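Local coordinates for protein branched-chain-amino-acid aminotransferase (Deinococcus radiodurans, PDB 3UYY) that probably transfers the amino group between branched-chain amino acids and 2-oxoglutarate, using pyridoxal 5'-phosphate as cofactor, at residues 99-104 with 111-116. Residues are numbered along the deposited sequence; the frame is centred on the assembly and turned at random.
Sequences ARMRMS and PELSDE. With PLP (pyridoxal-5'-phosphate), chain D.
Arg102 reaches from helix 94-107 to the chain at 111-116 and takes hold of one backbone carbonyl side-on, through hydrogen bonds from NE (3.2 Å) and NH2 (3.0 Å) to Leu113 O. NH2 comes in the carbonyl plane, NE from above it. Both bonds run within about 10° of the guanidinium plane, which holds the group against turning. NH2 also makes a salt bridge to Asp115 OD1, though its modelled length is doubtful, and NH1 adds a weak bond to the same oxygen; the carboxylate is turned 39° from the guanidinium. A bend at chi3 (-55°) swings the otherwise extended arginine chain toward these acceptors. Lower on that chain, Arg102 CG packs 3.7 Å from Glu112 CD, while the glutamate's charge goes to Arg106 in a salt bridge. Replacing Glu112 by alanine would probably leave Arg106 without this carboxylate and Arg102 CG without its packing partner. Met101 CE meets Leu113 CD1, and both side chains touch Phe165 of strand 162-172. Ser114 N-caps helix 115-129 through Gln117 N. The contact thus ties helix 94-107 to the loop and first turn of helix 115-129, against the antiparallel sheet, with Arg100, also paired with Glu77, donating from NH1 to PLP O2P (2.7 Å) in the cofactor phosphate site of this class-IV aminotransferase.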
ATOM      1  N   ALA B  99      -0.152 -17.583 -11.526  1.00 32.22           N
ATOM      2  CA  ALA B  99       1.246 -17.241 -11.778  1.00 33.08           C
ATOM      3  C   ALA B  99       1.529 -15.810 -11.321  1.00 32.96           C
ATOM      4  O   ALA B  99       2.540 -15.548 -10.666  1.00 33.14           O
ATOM      5  CB  ALA B  99       1.577 -17.382 -13.273  1.00 18.72           C
ATOM      6  N   ARG B 100       0.646 -14.878 -11.668  1.00 21.91           N
ATOM      7  CA  ARG B 100       0.863 -13.495 -11.258  1.00 23.26           C
ATOM      8  C   ARG B 100       0.755 -13.339  -9.725  1.00 22.15           C
ATOM      9  O   ARG B 100       1.554 -12.627  -9.113  1.00 21.91           O
ATOM     10  CB  ARG B 100      -0.125 -12.556 -11.965  1.00 33.95           C
ATOM     11  CG  ARG B 100       0.200 -11.068 -11.785  1.00 32.81           C
ATOM     12  CD  ARG B 100      -0.695 -10.174 -12.640  1.00 34.03           C
ATOM     13  NE  ARG B 100      -2.113 -10.282 -12.299  1.00 31.23           N
ATOM     14  CZ  ARG B 100      -3.097  -9.801 -13.057  1.00 28.64           C
ATOM     15  NH1 ARG B 100      -2.819  -9.178 -14.197  1.00 24.25           N
ATOM     16  NH2 ARG B 100      -4.364  -9.965 -12.696  1.00 27.38           N
ATOM     17  N   MET B 101      -0.204 -14.019  -9.101  1.00 30.19           N
ATOM     18  CA  MET B 101      -0.352 -13.912  -7.650  1.00 31.54           C
ATOM     19  C   MET B 101       0.912 -14.375  -6.949  1.00 31.44           C
ATOM     20  O   MET B 101       1.328 -13.818  -5.931  1.00 31.95           O
ATOM     21  CB  MET B 101      -1.519 -14.745  -7.146  1.00 31.72           C
ATOM     22  CG  MET B 101      -1.703 -14.593  -5.650  1.00 31.24           C
ATOM     23  SD  MET B 101      -3.426 -14.664  -5.156  1.00 35.32           S
ATOM     24  CE  MET B 101      -3.579 -16.400  -4.833  1.00 32.95           C
ATOM     25  N   ARG B 102       1.510 -15.408  -7.514  1.00 30.76           N
ATOM     26  CA  ARG B 102       2.734 -15.982  -7.003  1.00 30.15           C
ATOM     27  C   ARG B 102       3.812 -14.891  -7.051  1.00 27.69           C
ATOM     28  O   ARG B 102       4.606 -14.737  -6.136  1.00 25.06           O
ATOM     29  CB  ARG B 102       3.095 -17.168  -7.893  1.00 40.99           C
ATOM     30  CG  ARG B 102       4.149 -18.116  -7.388  1.00 42.84           C
ATOM     31  CD  ARG B 102       4.128 -19.362  -8.280  1.00 31.45           C
ATOM     32  NE  ARG B 102       2.779 -19.914  -8.300  1.00 31.45           N
ATOM     33  CZ  ARG B 102       2.184 -20.419  -9.370  1.00 45.08           C
ATOM     34  NH1 ARG B 102       2.811 -20.454 -10.532  1.00 31.45           N
ATOM     35  NH2 ARG B 102       0.950 -20.875  -9.274  1.00 31.45           N
ATOM     36  N   MET B 103       3.832 -14.114  -8.120  1.00 26.83           N
ATOM     37  CA  MET B 103       4.823 -13.059  -8.230  1.00 29.22           C
ATOM     38  C   MET B 103       4.526 -11.967  -7.188  1.00 27.63           C
ATOM     39  O   MET B 103       5.436 -11.424  -6.559  1.00 28.64           O
ATOM     40  CB  MET B 103       4.803 -12.511  -9.659  1.00106.55           C
ATOM     41  CG  MET B 103       5.914 -11.549  -9.989  1.00106.55           C
ATOM     42  SD  MET B 103       5.389  -9.854  -9.742  1.00106.55           S
ATOM     43  CE  MET B 103       4.655  -9.493 -11.352  1.00106.55           C
ATOM     44  N   SER B 104       3.247 -11.665  -6.981  1.00 31.01           N
ATOM     45  CA  SER B 104       2.864 -10.643  -6.006  1.00 33.25           C
ATOM     46  C   SER B 104       3.250 -11.065  -4.585  1.00 33.19           C
ATOM     47  O   SER B 104       3.781 -10.261  -3.805  1.00 35.75           O
ATOM     48  CB  SER B 104       1.357 -10.376  -6.085  1.00 24.99           C
ATOM     49  OG  SER B 104       0.998  -9.854  -7.359  1.00 26.48           O
ATOM     50  N   PRO B 111       3.734 -16.464   1.576  1.00 26.63           N
ATOM     51  CA  PRO B 111       3.836 -17.798   0.985  1.00 26.92           C
ATOM     52  C   PRO B 111       3.055 -17.876  -0.332  1.00 27.58           C
ATOM     53  O   PRO B 111       2.017 -17.227  -0.498  1.00 25.98           O
ATOM     54  CB  PRO B 111       3.275 -18.702   2.083  1.00 41.19           C
ATOM     55  CG  PRO B 111       2.261 -17.822   2.754  1.00 41.19           C
ATOM     56  CD  PRO B 111       2.978 -16.493   2.841  1.00 41.19           C
ATOM     57  N   GLU B 112       3.566 -18.669  -1.266  1.00 27.85           N
ATOM     58  CA  GLU B 112       2.933 -18.818  -2.567  1.00 29.36           C
ATOM     59  C   GLU B 112       1.874 -19.909  -2.602  1.00 29.88           C
ATOM     60  O   GLU B 112       1.696 -20.666  -1.651  1.00 29.38           O
ATOM     61  CB  GLU B 112       4.001 -19.106  -3.618  1.00 85.17           C
ATOM     62  CG  GLU B 112       5.275 -18.326  -3.378  1.00 43.72           C
ATOM     63  CD  GLU B 112       6.312 -18.524  -4.460  1.00 43.72           C
ATOM     64  OE1 GLU B 112       6.513 -19.679  -4.891  1.00 43.72           O
ATOM     65  OE2 GLU B 112       6.936 -17.525  -4.871  1.00 43.72           O
ATOM     66  N   LEU B 113       1.160 -19.967  -3.715  1.00 37.52           N
ATOM     67  CA  LEU B 113       0.123 -20.964  -3.935  1.00 37.76           C
ATOM     68  C   LEU B 113       0.362 -21.598  -5.304  1.00 37.97           C
ATOM     69  O   LEU B 113       0.505 -20.894  -6.312  1.00 36.38           O
ATOM     70  CB  LEU B 113      -1.252 -20.305  -3.891  1.00 27.85           C
ATOM     71  CG  LEU B 113      -1.699 -19.875  -2.497  1.00 30.05           C
ATOM     72  CD1 LEU B 113      -2.703 -18.766  -2.597  1.00 30.30           C
ATOM     73  CD2 LEU B 113      -2.273 -21.082  -1.762  1.00 29.65           C
ATOM     74  N   SER B 114       0.420 -22.925  -5.341  1.00 33.94           N
ATOM     75  CA  SER B 114       0.652 -23.620  -6.599  1.00 32.45           C
ATOM     76  C   SER B 114      -0.527 -23.391  -7.528  1.00 31.85           C
ATOM     77  O   SER B 114      -1.620 -23.045  -7.076  1.00 30.58           O
ATOM     78  CB  SER B 114       0.811 -25.116  -6.356  1.00 52.19           C
ATOM     79  OG  SER B 114      -0.423 -25.692  -5.959  1.00 30.93           O
ATOM     80  N   ASP B 115      -0.305 -23.584  -8.823  1.00 30.42           N
ATOM     81  CA  ASP B 115      -1.369 -23.428  -9.802  1.00 29.94           C
ATOM     82  C   ASP B 115      -2.551 -24.299  -9.366  1.00 32.24           C
ATOM     83  O   ASP B 115      -3.720 -23.889  -9.436  1.00 29.68           O
ATOM     84  CB  ASP B 115      -0.880 -23.884 -11.178  1.00 31.59           C
ATOM     85  CG  ASP B 115      -0.208 -22.774 -11.961  1.00 29.94           C
ATOM     86  OD1 ASP B 115       0.425 -21.895 -11.339  1.00 37.00           O
ATOM     87  OD2 ASP B 115      -0.307 -22.787 -13.213  1.00 37.00           O
ATOM     88  N   GLU B 116      -2.232 -25.501  -8.896  1.00 35.59           N
ATOM     89  CA  GLU B 116      -3.254 -26.446  -8.467  1.00 35.58           C
ATOM     90  C   GLU B 116      -4.147 -25.918  -7.343  1.00 33.38           C
ATOM     91  O   GLU B 116      -5.373 -25.935  -7.458  1.00 33.81           O
ATOM     92  CB  GLU B 116      -2.592 -27.755  -8.035  1.00 87.29           C
ATOM     93  CG  GLU B 116      -3.562 -28.877  -7.751  1.00 89.14           C
ATOM     94  CD  GLU B 116      -2.853 -30.186  -7.489  1.00 92.88           C
ATOM     95  OE1 GLU B 116      -2.099 -30.638  -8.377  1.00 93.77           O
ATOM     96  OE2 GLU B 116      -3.045 -30.763  -6.400  1.00 95.18           O
TER
HETATM   97  N1  PLP D 372      -3.763  -2.654 -14.173  1.00 27.17           N
HETATM   98  C2  PLP D 372      -4.346  -2.396 -12.953  1.00 28.01           C
HETATM   99  C2A PLP D 372      -3.726  -1.305 -12.074  1.00 30.20           C
HETATM  100  C3  PLP D 372      -5.494  -3.153 -12.571  1.00 33.15           C
HETATM  101  O3  PLP D 372      -6.077  -2.909 -11.379  1.00 32.42           O
HETATM  102  C4  PLP D 372      -6.029  -4.171 -13.454  1.00 33.32           C
HETATM  103  C4A PLP D 372      -7.309  -4.980 -12.969  1.00 34.05           C
HETATM  104  C5  PLP D 372      -5.344  -4.389 -14.746  1.00 30.93           C
HETATM  105  C6  PLP D 372      -4.226  -3.616 -15.064  1.00 26.58           C
HETATM  106  C5A PLP D 372      -5.732  -5.392 -15.793  1.00 21.76           C
HETATM  107  O4P PLP D 372      -5.224  -6.668 -15.585  1.00 25.56           O
HETATM  108  P   PLP D 372      -6.033  -7.940 -16.055  1.00 18.44           P
HETATM  109  O1P PLP D 372      -7.320  -7.994 -15.383  1.00 26.70           O
HETATM  110  O2P PLP D 372      -5.096  -9.094 -15.585  1.00 23.73           O
HETATM  111  O3P PLP D 372      -6.034  -7.968 -17.544  1.00 46.30           O